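Local coordinates for sulfite dehydrogenase (Paracoccus pantotrophus, PDB 2XTS), which oxidises protein-bound sulfane sulfur in the Sox system, using a molybdenum cofactor and passing the electrons on to heme, at residues G217-M222 / W258-D263; F117-A122 / L289-N294; G282-S287 / L329-D334. All coordinates share one frame; numbering follows the deposited sequence.

Contact 1. Residues G217-M222 / W258-D263. With CO (cobalt (II) ion), chain G; MTE (phosphonic acidmono-(2-amino-5,6-dimercapto-4-oxo-3,7,8a,9,10,10a-hexahydro-4H-8-oxa-1,3,9,10-tetraaza-anthracen-7-ylmethyl)ester), chain E; 2MO (molybdenum (IV)oxide), chain F.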
loop_
_atom_site.group_PDB
_atom_site.type_symbol
_atom_site.label_atom_id
_atom_site.label_comp_id
_atom_site.label_asym_id
_atom_site.label_seq_id
_atom_site.Cartn_x
_atom_site.Cartn_y
_atom_site.Cartn_z
ATOM N N GLY A 217 9.833 -8.018 13.990
ATOM C CA GLY A 217 11.157 -8.594 13.974
ATOM C C GLY A 217 11.226 -10.098 14.140
ATOM O O GLY A 217 12.310 -10.667 14.030
ATOM N N TRP A 218 10.100 -10.735 14.445
ATOM C CA TRP A 218 10.061 -12.157 14.768
ATOM C C TRP A 218 9.511 -12.967 13.588
ATOM O O TRP A 218 8.778 -12.447 12.727
ATOM C CB TRP A 218 9.247 -12.393 16.039
ATOM C CG TRP A 218 9.959 -12.024 17.305
ATOM C CD1 TRP A 218 11.025 -11.182 17.419
ATOM C CD2 TRP A 218 9.701 -12.526 18.626
ATOM N NE1 TRP A 218 11.439 -11.128 18.727
ATOM C CE2 TRP A 218 10.641 -11.938 19.485
ATOM C CE3 TRP A 218 8.781 -13.427 19.157
ATOM C CZ2 TRP A 218 10.694 -12.248 20.840
ATOM C CZ3 TRP A 218 8.837 -13.740 20.490
ATOM C CH2 TRP A 218 9.775 -13.147 21.323
ATOM N N GLU A 219 9.918 -14.229 13.518
ATOM C CA GLU A 219 9.621 -15.100 12.409
ATOM C C GLU A 219 8.147 -15.138 12.101
ATOM O O GLU A 219 7.291 -15.144 12.986
ATOM C CB GLU A 219 10.205 -16.503 12.687
ATOM C CG GLU A 219 9.497 -17.289 13.789
ATOM C CD GLU A 219 10.243 -18.535 14.261
ATOM O OE1 GLU A 219 11.338 -18.824 13.727
ATOM O OE2 GLU A 219 9.729 -19.212 15.189
ATOM N N GLY A 220 7.856 -15.205 10.805
ATOM C CA GLY A 220 6.479 -15.068 10.331
ATOM C C GLY A 220 5.512 -16.055 10.951
ATOM O O GLY A 220 4.331 -15.763 11.098
ATOM N N ASN A 221 5.967 -17.269 11.262
ATOM C CA ASN A 221 5.057 -18.231 11.864
ATOM C C ASN A 221 4.355 -17.701 13.107
ATOM O O ASN A 221 3.233 -18.122 13.408
ATOM C CB ASN A 221 5.773 -19.555 12.165
ATOM C CG ASN A 221 4.818 -20.617 12.672
ATOM O OD1 ASN A 221 4.800 -20.921 13.874
ATOM N ND2 ASN A 221 3.941 -21.106 11.803
ATOM N N MET A 222 4.983 -16.787 13.823
ATOM C CA MET A 222 4.398 -16.306 15.050
ATOM C C MET A 222 3.319 -15.254 14.799
ATOM O O MET A 222 2.606 -14.885 15.723
ATOM C CB MET A 222 5.496 -15.817 15.958
ATOM C CG MET A 222 6.495 -16.915 16.273
ATOM S SD MET A 222 7.810 -16.327 17.368
ATOM C CE MET A 222 7.058 -16.540 18.972
ATOM N N TRP A 258 12.942 -21.883 19.768
ATOM C CA TRP A 258 12.591 -20.534 20.163
ATOM C C TRP A 258 13.567 -19.572 19.486
ATOM O O TRP A 258 14.003 -18.605 20.087
ATOM C CB TRP A 258 12.613 -20.369 21.679
ATOM C CG TRP A 258 11.707 -21.264 22.456
ATOM C CD1 TRP A 258 10.716 -22.099 21.994
ATOM C CD2 TRP A 258 11.766 -21.447 23.859
ATOM N NE1 TRP A 258 10.143 -22.769 23.062
ATOM C CE2 TRP A 258 10.774 -22.382 24.214
ATOM C CE3 TRP A 258 12.560 -20.886 24.868
ATOM C CZ2 TRP A 258 10.577 -22.783 25.548
ATOM C CZ3 TRP A 258 12.352 -21.276 26.186
ATOM C CH2 TRP A 258 11.374 -22.212 26.506
ATOM N N THR A 259 13.892 -19.807 18.195
ATOM C CA THR A 259 14.678 -18.859 17.417
ATOM C C THR A 259 13.664 -17.893 16.852
ATOM O O THR A 259 13.167 -18.026 15.737
ATOM C CB THR A 259 15.534 -19.560 16.345
ATOM O OG1 THR A 259 14.710 -20.486 15.598
ATOM C CG2 THR A 259 16.647 -20.333 17.036
ATOM N N TRP A 260 13.319 -16.919 17.669
ATOM C CA TRP A 260 12.239 -16.018 17.339
ATOM C C TRP A 260 12.673 -14.912 16.384
ATOM O O TRP A 260 11.972 -14.607 15.417
ATOM C CB TRP A 260 11.659 -15.415 18.618
ATOM C CG TRP A 260 11.087 -16.435 19.553
ATOM C CD1 TRP A 260 10.296 -17.484 19.232
ATOM C CD2 TRP A 260 11.235 -16.467 20.981
ATOM N NE1 TRP A 260 9.960 -18.195 20.364
ATOM C CE2 TRP A 260 10.517 -17.583 21.454
ATOM C CE3 TRP A 260 11.939 -15.685 21.894
ATOM C CZ2 TRP A 260 10.463 -17.917 22.813
ATOM C CZ3 TRP A 260 11.889 -16.031 23.245
ATOM C CH2 TRP A 260 11.156 -17.128 23.686
ATOM N N VAL A 261 13.797 -14.261 16.650
ATOM C CA VAL A 261 14.166 -13.080 15.867
ATOM C C VAL A 261 14.745 -13.449 14.507
ATOM O O VAL A 261 15.431 -14.466 14.336
ATOM C CB VAL A 261 15.097 -12.059 16.604
ATOM C CG1 VAL A 261 14.934 -10.650 16.016
ATOM C CG2 VAL A 261 14.795 -11.959 18.058
ATOM N N MET A 262 14.415 -12.611 13.530
ATOM C CA MET A 262 14.962 -12.689 12.187
ATOM C C MET A 262 16.169 -11.740 12.110
ATOM O O MET A 262 16.058 -10.547 12.374
ATOM C CB MET A 262 13.890 -12.323 11.159
ATOM C CG MET A 262 12.649 -13.189 11.208
ATOM S SD MET A 262 12.998 -14.948 10.937
ATOM C CE MET A 262 13.271 -14.981 9.166
ATOM N N ASP A 263 17.321 -12.260 11.713
ATOM C CA ASP A 263 18.547 -11.468 11.706
ATOM C C ASP A 263 18.696 -10.609 10.435
ATOM O O ASP A 263 18.017 -10.822 9.421
ATOM C CB ASP A 263 19.757 -12.398 11.859
ATOM C CG ASP A 263 19.814 -13.096 13.211
ATOM O OD1 ASP A 263 19.386 -12.515 14.228
ATOM O OD2 ASP A 263 20.318 -14.235 13.240
HETATM CO CO CO G . 13.059 -19.708 14.477
HETATM N N1 MTE E . -1.679 -18.242 11.231
HETATM C C2 MTE E . -2.552 -19.240 11.155
HETATM N N2 MTE E . -3.677 -19.175 11.900
HETATM N N3 MTE E . -2.363 -20.297 10.343
HETATM C C4 MTE E . -1.257 -20.428 9.555
HETATM O O4 MTE E . -1.163 -21.433 8.821
HETATM N N5 MTE E . 0.961 -19.432 8.933
HETATM C C6 MTE E . 1.997 -18.654 9.570
HETATM C C7 MTE E . 1.592 -17.237 9.945
HETATM N N8 MTE E . 0.347 -17.252 10.668
HETATM C C9 MTE E . -0.245 -19.392 9.608
HETATM C C10 MTE E . -0.513 -18.271 10.517
HETATM C "C1'" MTE E . 3.281 -18.597 8.761
HETATM S "S1'" MTE E . 4.311 -20.011 8.713
HETATM C "C2'" MTE E . 3.688 -17.460 8.147
HETATM S "S2'" MTE E . 5.224 -17.330 7.385
HETATM C "C3'" MTE E . 2.783 -16.247 8.164
HETATM O "O3'" MTE E . 1.492 -16.476 8.753
HETATM C "C4'" MTE E . 2.516 -15.780 6.746
HETATM O "O4'" MTE E . 1.728 -14.582 6.774
HETATM P P MTE E . 1.000 -14.191 5.399
HETATM O O1P MTE E . 2.230 -14.005 4.461
HETATM O O2P MTE E . 0.154 -15.322 4.914
HETATM O O3P MTE E . 0.314 -12.899 5.678
HETATM MO MO 2MO F . 6.434 -19.301 7.939
HETATM O OT1 2MO F . 7.470 -18.908 9.351
HETATM O OT2 2MO F . 6.531 -21.188 7.421
HETATM O O HOH W 1 11.831 -20.644 15.979
HETATM O O HOH W 2 13.096 -21.500 13.342
#
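The indole of W218 carries W260 on one face. CB of W260 sits over the six-membered ring of W218, 3.5 Å from its centroid, a CH-pi contact. The W260 five-membered ring follows as an offset stack on that six-membered ring, planes 15° apart. W258 O lies over the opposite face of W260, toward the rim. At the W260 edge lies E219 OE2. M222 bends at chi3 and brings SD obliquely to W260, 3.3 Å from CD1, a Met-aromatic contact. V261 CG2 meets W218 NE1.

Two loops are joined here, one from the molybdopterin-binding domain and one from the dimerisation domain. A single bridge pairs W218 with V261. It is flanked by two backbone bonds: M262 N to G217 O, nearly straight at 172°, and E219 N to W260 O at 2.8 Å.

Cobalt links the same loops. E219 OE1, T259 O, T259 OG1 and two waters each bind it at 2.1 Å; H369 is the sixth ligand. E219 OE2 takes a bond from one of these waters and a salt bridge from R181; T259 OG1 is also hydrogen-bonded to D248. On the far side of the 217-222 loop, N221 N makes a weak bond to OT1 of the molybdenum oxide.

Contact 2. Residues F117-A122 / L289-N294. With 2MO (molybdenum (IV)oxide), chain F; MTE (phosphonic acidmono-(2-amino-5,6-dimercapto-4-oxo-3,7,8a,9,10,10a-hexahydro-4H-8-oxa-1,3,9,10-tetraaza-anthracen-7-ylmethyl)ester), chain E.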
loop_
_atom_site.group_PDB
_atom_site.type_symbol
_atom_site.label_atom_id
_atom_site.label_comp_id
_atom_site.label_asym_id
_atom_site.label_seq_id
_atom_site.Cartn_x
_atom_site.Cartn_y
_atom_site.Cartn_z
ATOM N N PHE A 117 8.120 -5.834 8.670
ATOM C CA PHE A 117 8.229 -6.927 7.751
ATOM C C PHE A 117 7.792 -8.234 8.412
ATOM O O PHE A 117 8.113 -8.512 9.581
ATOM C CB PHE A 117 9.672 -7.066 7.188
ATOM C CG PHE A 117 10.700 -7.593 8.176
ATOM C CD1 PHE A 117 10.821 -8.957 8.437
ATOM C CD2 PHE A 117 11.545 -6.722 8.845
ATOM C CE1 PHE A 117 11.756 -9.430 9.341
ATOM C CE2 PHE A 117 12.445 -7.197 9.739
ATOM C CZ PHE A 117 12.548 -8.547 10.006
ATOM N N CYS A 118 7.073 -9.041 7.630
ATOM C CA CYS A 118 6.708 -10.405 7.996
ATOM C C CYS A 118 7.512 -11.315 7.085
ATOM O O CYS A 118 7.238 -11.354 5.893
ATOM C CB CYS A 118 5.215 -10.627 7.782
ATOM S SG CYS A 118 4.668 -12.298 8.162
ATOM N N GLU A 119 8.563 -11.944 7.625
ATOM C CA GLU A 119 9.422 -12.835 6.863
ATOM C C GLU A 119 9.214 -14.251 7.370
ATOM O O GLU A 119 9.405 -14.533 8.552
ATOM C CB GLU A 119 10.892 -12.455 6.948
ATOM C CG GLU A 119 11.757 -13.332 6.065
ATOM C CD GLU A 119 13.244 -13.035 6.109
ATOM O OE1 GLU A 119 13.720 -12.392 7.076
ATOM O OE2 GLU A 119 13.917 -13.498 5.150
ATOM N N CYS A 120 8.821 -15.149 6.480
ATOM C CA CYS A 120 8.719 -16.555 6.875
ATOM C C CYS A 120 10.094 -17.059 7.339
ATOM O O CYS A 120 11.108 -16.757 6.749
ATOM C CB CYS A 120 8.251 -17.377 5.692
ATOM S SG CYS A 120 7.944 -19.123 6.099
ATOM N N ALA A 121 10.088 -17.835 8.416
ATOM C CA ALA A 121 11.292 -18.440 8.939
ATOM C C ALA A 121 12.040 -19.204 7.860
ATOM O O ALA A 121 13.284 -19.292 7.900
ATOM C CB ALA A 121 10.938 -19.395 10.067
ATOM N N ALA A 122 11.273 -19.786 6.934
ATOM C CA ALA A 122 11.793 -20.626 5.857
ATOM C C ALA A 122 12.284 -19.858 4.630
ATOM O O ALA A 122 12.676 -20.479 3.655
ATOM C CB ALA A 122 10.750 -21.683 5.465
ATOM N N LEU A 289 16.620 -4.648 -1.202
ATOM C CA LEU A 289 15.969 -4.567 0.090
ATOM C C LEU A 289 16.894 -5.065 1.210
ATOM O O LEU A 289 17.644 -6.014 1.029
ATOM C CB LEU A 289 14.712 -5.435 0.119
ATOM C CG LEU A 289 13.552 -4.909 -0.714
ATOM C CD1 LEU A 289 12.533 -6.014 -0.963
ATOM C CD2 LEU A 289 12.962 -3.688 -0.031
ATOM N N ALA A 290 16.835 -4.396 2.352
ATOM C CA ALA A 290 17.553 -4.823 3.559
ATOM C C ALA A 290 16.589 -4.703 4.736
ATOM O O ALA A 290 15.691 -3.851 4.715
ATOM C CB ALA A 290 18.771 -3.965 3.792
ATOM N N TRP A 291 16.780 -5.526 5.761
ATOM C CA TRP A 291 15.885 -5.529 6.901
ATOM C C TRP A 291 16.546 -6.276 8.062
ATOM O O TRP A 291 17.443 -7.081 7.846
ATOM C CB TRP A 291 14.538 -6.166 6.543
ATOM C CG TRP A 291 14.585 -7.596 6.096
ATOM C CD1 TRP A 291 14.331 -8.678 6.875
ATOM C CD2 TRP A 291 14.871 -8.113 4.783
ATOM N NE1 TRP A 291 14.435 -9.822 6.159
ATOM C CE2 TRP A 291 14.780 -9.515 4.873
ATOM C CE3 TRP A 291 15.209 -7.539 3.554
ATOM C CZ2 TRP A 291 14.972 -10.350 3.777
ATOM C CZ3 TRP A 291 15.403 -8.366 2.473
ATOM C CH2 TRP A 291 15.286 -9.760 2.591
ATOM N N SER A 292 16.095 -6.023 9.281
ATOM C CA SER A 292 16.587 -6.712 10.448
ATOM C C SER A 292 15.542 -6.761 11.540
ATOM O O SER A 292 14.944 -5.732 11.861
ATOM C CB SER A 292 17.799 -6.005 11.019
ATOM O OG SER A 292 18.251 -6.711 12.145
ATOM N N GLY A 293 15.385 -7.926 12.167
ATOM C CA GLY A 293 14.548 -8.050 13.326
ATOM C C GLY A 293 15.147 -7.472 14.582
ATOM O O GLY A 293 14.485 -7.410 15.594
ATOM N N ASN A 294 16.428 -7.113 14.527
ATOM C CA ASN A 294 17.129 -6.558 15.679
ATOM C C ASN A 294 17.207 -5.029 15.687
ATOM O O ASN A 294 17.867 -4.457 16.549
ATOM C CB ASN A 294 18.523 -7.188 15.779
ATOM C CG ASN A 294 18.480 -8.639 16.237
ATOM O OD1 ASN A 294 19.010 -9.540 15.566
ATOM N ND2 ASN A 294 17.829 -8.872 17.339
HETATM MO MO 2MO F . 6.434 -19.301 7.939
HETATM O OT1 2MO F . 7.470 -18.908 9.351
HETATM O OT2 2MO F . 6.531 -21.188 7.421
HETATM N N1 MTE E . -1.679 -18.242 11.231
HETATM C C2 MTE E . -2.552 -19.240 11.155
HETATM N N2 MTE E . -3.677 -19.175 11.900
HETATM N N3 MTE E . -2.363 -20.297 10.343
HETATM C C4 MTE E . -1.257 -20.428 9.555
HETATM O O4 MTE E . -1.163 -21.433 8.821
HETATM N N5 MTE E . 0.961 -19.432 8.933
HETATM C C6 MTE E . 1.997 -18.654 9.570
HETATM C C7 MTE E . 1.592 -17.237 9.945
HETATM N N8 MTE E . 0.347 -17.252 10.668
HETATM C C9 MTE E . -0.245 -19.392 9.608
HETATM C C10 MTE E . -0.513 -18.271 10.517
HETATM C "C1'" MTE E . 3.281 -18.597 8.761
HETATM S "S1'" MTE E . 4.311 -20.011 8.713
HETATM C "C2'" MTE E . 3.688 -17.460 8.147
HETATM S "S2'" MTE E . 5.224 -17.330 7.385
HETATM C "C3'" MTE E . 2.783 -16.247 8.164
HETATM O "O3'" MTE E . 1.492 -16.476 8.753
HETATM C "C4'" MTE E . 2.516 -15.780 6.746
HETATM O "O4'" MTE E . 1.728 -14.582 6.774
HETATM P P MTE E . 1.000 -14.191 5.399
HETATM O O1P MTE E . 2.230 -14.005 4.461
HETATM O O2P MTE E . 0.154 -15.322 4.914
HETATM O O3P MTE E . 0.314 -12.899 5.678
#
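The strand 112-119 runs into the loop that carries the molybdenum ligand C120, and here its end meets the end of strand 282-291 of the dimerisation domain. Three side chains carry the contact: F117, E119 and W291. W291 has CG between the backbone N and the carbonyl carbon (chi1 61°), and its side chain crosses those of F117 and E119 at about a right angle. Its CD1 edge points at the face of F117 and lies over the ring centre, 3.6 Å from CZ. The ring planes of F117 and W291 stand 61° apart, so the pair is T-shaped. The F117 edge faces the backbone of the other segment, with CE2 3.6 Å from S292 O and CZ equally near G293 N.

W291 NE1 gives a nearly straight hydrogen bond to E119 OE1, 2.8 Å long at 171°. OE1 lies in the indole plane, but the N-H reaches it from above the carboxylate plane. The E119 chain is fully extended. Its OE2 has a salt bridge to K265 and a bond from N123, which would probably keep the buried carboxylate ionised. An alanine in place of W291 would remove the N-H donor to E119 and the edge on F117, and would probably loosen the packing between the domains.

C120 and A121 take no part in the packing against W291; they serve the metal. C120 SG binds molybdenum at 2.4 Å, and MTE S1' and S2' add the dithiolene pair. A121 N donates to OT1 of the oxide at 3.0 Å. One cysteine and one pyranopterin dithiolene on the metal are typical of the sulfite oxidase family.

Contact 3. Residues G282-S287 / L329-D334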
loop_
_atom_site.group_PDB
_atom_site.type_symbol
_atom_site.label_atom_id
_atom_site.label_comp_id
_atom_site.label_asym_id
_atom_site.label_seq_id
_atom_site.Cartn_x
_atom_site.Cartn_y
_atom_site.Cartn_z
ATOM N N GLY A 282 26.517 0.938 -19.838
ATOM C CA GLY A 282 26.285 2.299 -19.386
ATOM C C GLY A 282 25.582 2.313 -18.033
ATOM O O GLY A 282 25.622 1.338 -17.277
ATOM N N PRO A 283 24.912 3.423 -17.713
ATOM C CA PRO A 283 24.213 3.554 -16.430
ATOM C C PRO A 283 23.322 2.362 -16.087
ATOM O O PRO A 283 22.532 1.897 -16.909
ATOM C CB PRO A 283 23.361 4.796 -16.636
ATOM C CG PRO A 283 24.156 5.608 -17.609
ATOM C CD PRO A 283 24.780 4.633 -18.542
ATOM N N LEU A 284 23.442 1.906 -14.851
ATOM C CA LEU A 284 22.693 0.762 -14.342
ATOM C C LEU A 284 22.335 1.041 -12.906
ATOM O O LEU A 284 23.211 1.383 -12.102
ATOM C CB LEU A 284 23.560 -0.501 -14.419
ATOM C CG LEU A 284 22.956 -1.819 -13.957
ATOM C CD1 LEU A 284 21.833 -2.270 -14.860
ATOM C CD2 LEU A 284 24.031 -2.871 -13.875
ATOM N N VAL A 285 21.051 0.869 -12.576
ATOM C CA VAL A 285 20.593 0.959 -11.193
ATOM C C VAL A 285 20.670 -0.413 -10.526
ATOM O O VAL A 285 20.119 -1.396 -11.018
ATOM C CB VAL A 285 19.141 1.469 -11.130
ATOM C CG1 VAL A 285 18.613 1.378 -9.679
ATOM C CG2 VAL A 285 19.051 2.912 -11.709
ATOM N N ILE A 286 21.403 -0.487 -9.425
ATOM C CA ILE A 286 21.333 -1.628 -8.518
ATOM C C ILE A 286 20.361 -1.253 -7.412
ATOM O O ILE A 286 20.550 -0.253 -6.731
ATOM C CB ILE A 286 22.720 -2.019 -7.934
ATOM C CG1 ILE A 286 23.658 -2.389 -9.108
ATOM C CG2 ILE A 286 22.554 -3.105 -6.881
ATOM C CD1 ILE A 286 25.050 -2.741 -8.697
ATOM N N SER A 287 19.297 -2.040 -7.269
ATOM C CA SER A 287 18.247 -1.779 -6.278
ATOM C C SER A 287 18.098 -3.002 -5.390
ATOM O O SER A 287 18.238 -4.120 -5.873
ATOM C CB SER A 287 16.921 -1.530 -6.990
ATOM O OG SER A 287 15.893 -1.215 -6.086
ATOM N N LEU A 329 22.426 1.632 -5.522
ATOM C CA LEU A 329 23.773 2.008 -5.944
ATOM C C LEU A 329 23.731 2.142 -7.450
ATOM O O LEU A 329 23.324 1.220 -8.154
ATOM C CB LEU A 329 24.838 0.976 -5.533
ATOM C CG LEU A 329 26.301 1.320 -5.871
ATOM C CD1 LEU A 329 26.831 2.378 -4.910
ATOM C CD2 LEU A 329 27.227 0.121 -5.887
ATOM N N ASP A 330 24.118 3.321 -7.942
ATOM C CA ASP A 330 24.164 3.568 -9.361
ATOM C C ASP A 330 25.564 3.325 -9.861
ATOM O O ASP A 330 26.516 3.868 -9.310
ATOM C CB ASP A 330 23.693 4.986 -9.623
ATOM C CG ASP A 330 22.259 5.196 -9.150
ATOM O OD1 ASP A 330 21.381 4.505 -9.707
ATOM O OD2 ASP A 330 22.009 6.051 -8.258
ATOM N N ILE A 331 25.686 2.502 -10.901
ATOM C CA ILE A 331 27.000 2.240 -11.517
ATOM C C ILE A 331 26.987 2.495 -13.020
ATOM O O ILE A 331 25.937 2.693 -13.630
ATOM C CB ILE A 331 27.512 0.797 -11.213
ATOM C CG1 ILE A 331 26.712 -0.265 -11.987
ATOM C CG2 ILE A 331 27.497 0.535 -9.708
ATOM C CD1 ILE A 331 27.400 -1.644 -12.046
ATOM N N ASP A 332 28.183 2.477 -13.611
ATOM C CA ASP A 332 28.341 2.552 -15.050
ATOM C C ASP A 332 28.859 1.189 -15.505
ATOM O O ASP A 332 30.038 0.890 -15.346
ATOM C CB ASP A 332 29.318 3.690 -15.375
ATOM C CG ASP A 332 29.466 3.955 -16.858
ATOM O OD1 ASP A 332 28.989 3.156 -17.683
ATOM O OD2 ASP A 332 30.089 4.987 -17.194
ATOM N N TRP A 333 27.983 0.354 -16.066
ATOM C CA TRP A 333 28.353 -1.025 -16.417
ATOM C C TRP A 333 29.115 -1.064 -17.743
ATOM O O TRP A 333 28.587 -0.655 -18.783
ATOM C CB TRP A 333 27.107 -1.910 -16.475
ATOM C CG TRP A 333 27.426 -3.373 -16.699
ATOM C CD1 TRP A 333 28.411 -4.115 -16.090
ATOM C CD2 TRP A 333 26.766 -4.258 -17.602
ATOM N NE1 TRP A 333 28.383 -5.400 -16.553
ATOM C CE2 TRP A 333 27.379 -5.527 -17.474
ATOM C CE3 TRP A 333 25.706 -4.114 -18.495
ATOM C CZ2 TRP A 333 26.978 -6.625 -18.234
ATOM C CZ3 TRP A 333 25.300 -5.194 -19.229
ATOM C CH2 TRP A 333 25.928 -6.446 -19.094
ATOM N N ASP A 334 30.357 -1.553 -17.686
ATOM C CA ASP A 334 31.204 -1.656 -18.879
ATOM C C ASP A 334 30.986 -2.967 -19.663
ATOM O O ASP A 334 31.681 -3.239 -20.627
ATOM C CB ASP A 334 32.691 -1.446 -18.528
ATOM C CG ASP A 334 33.247 -2.510 -17.604
ATOM O OD1 ASP A 334 32.529 -3.477 -17.292
ATOM O OD2 ASP A 334 34.431 -2.379 -17.206
#
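Strands 282-291 and 325-333 are neighbours in the antiparallel sheet of the dimerisation domain, which belongs to the E-set clan of immunoglobulin-like folds. The backbone bonds come in three reciprocal pairs, at G282 with W333, L284 with I331 and I286 with L329. The bond from I331 N to L284 O is the straightest, 173° at 3.0 Å. That from W333 N to G282 O differs in geometry, with the donor 48° out of the carbonyl plane. P283 has no N-H to give. It occupies a non-hydrogen-bonded pair with D332, and its CA makes a CA-H...O contact to I331 O at 3.4 Å.

Apolar contacts lie on the face of L284, I286, L329, I331 and W333. L284 and I331 run side by side, with CB of L284 4.0 Å from CG1 of I331. CD2 of L284 meets CB of W333 at 4.1 Å, and CD1 of I286 reaches CG2 of I331. M338 of strand 338-346 touches both I331 and W333.

Polar side chains lie on the other face, with P283 and V285. D330 makes a salt bridge to R314 through OD2. F109 and P110 of the second subunit pack on V285 and D330 of this face; R108 of the same subunit is hydrogen-bonded to the backbone O of P283. Beside the R314 bridge, the other oxygen of D330, OD1, rests 3.5 Å from CG2 of V285.

Contacts 1 and 2 are buried and close together, their centres 8 Å apart. Both join the molybdopterin-binding domain to the dimerisation domain, and both reach MTE and the molybdenum oxide. They touch through probable hydrogen bonds from G293 N to M262 O and from G220 N to E119 O. Contact 3 is only partly buried and lies far out in the dimerisation domain, its centre about 26 Å from that of contact 2. It shares strand 282-291 with contact 2. Contact 1 combines ring stacking, a short backbone bridge and a metal; contact 2 an edge-to-face ring pair and an indole-carboxylate hydrogen bond; contact 3 regular backbone pairing beside a second subunit.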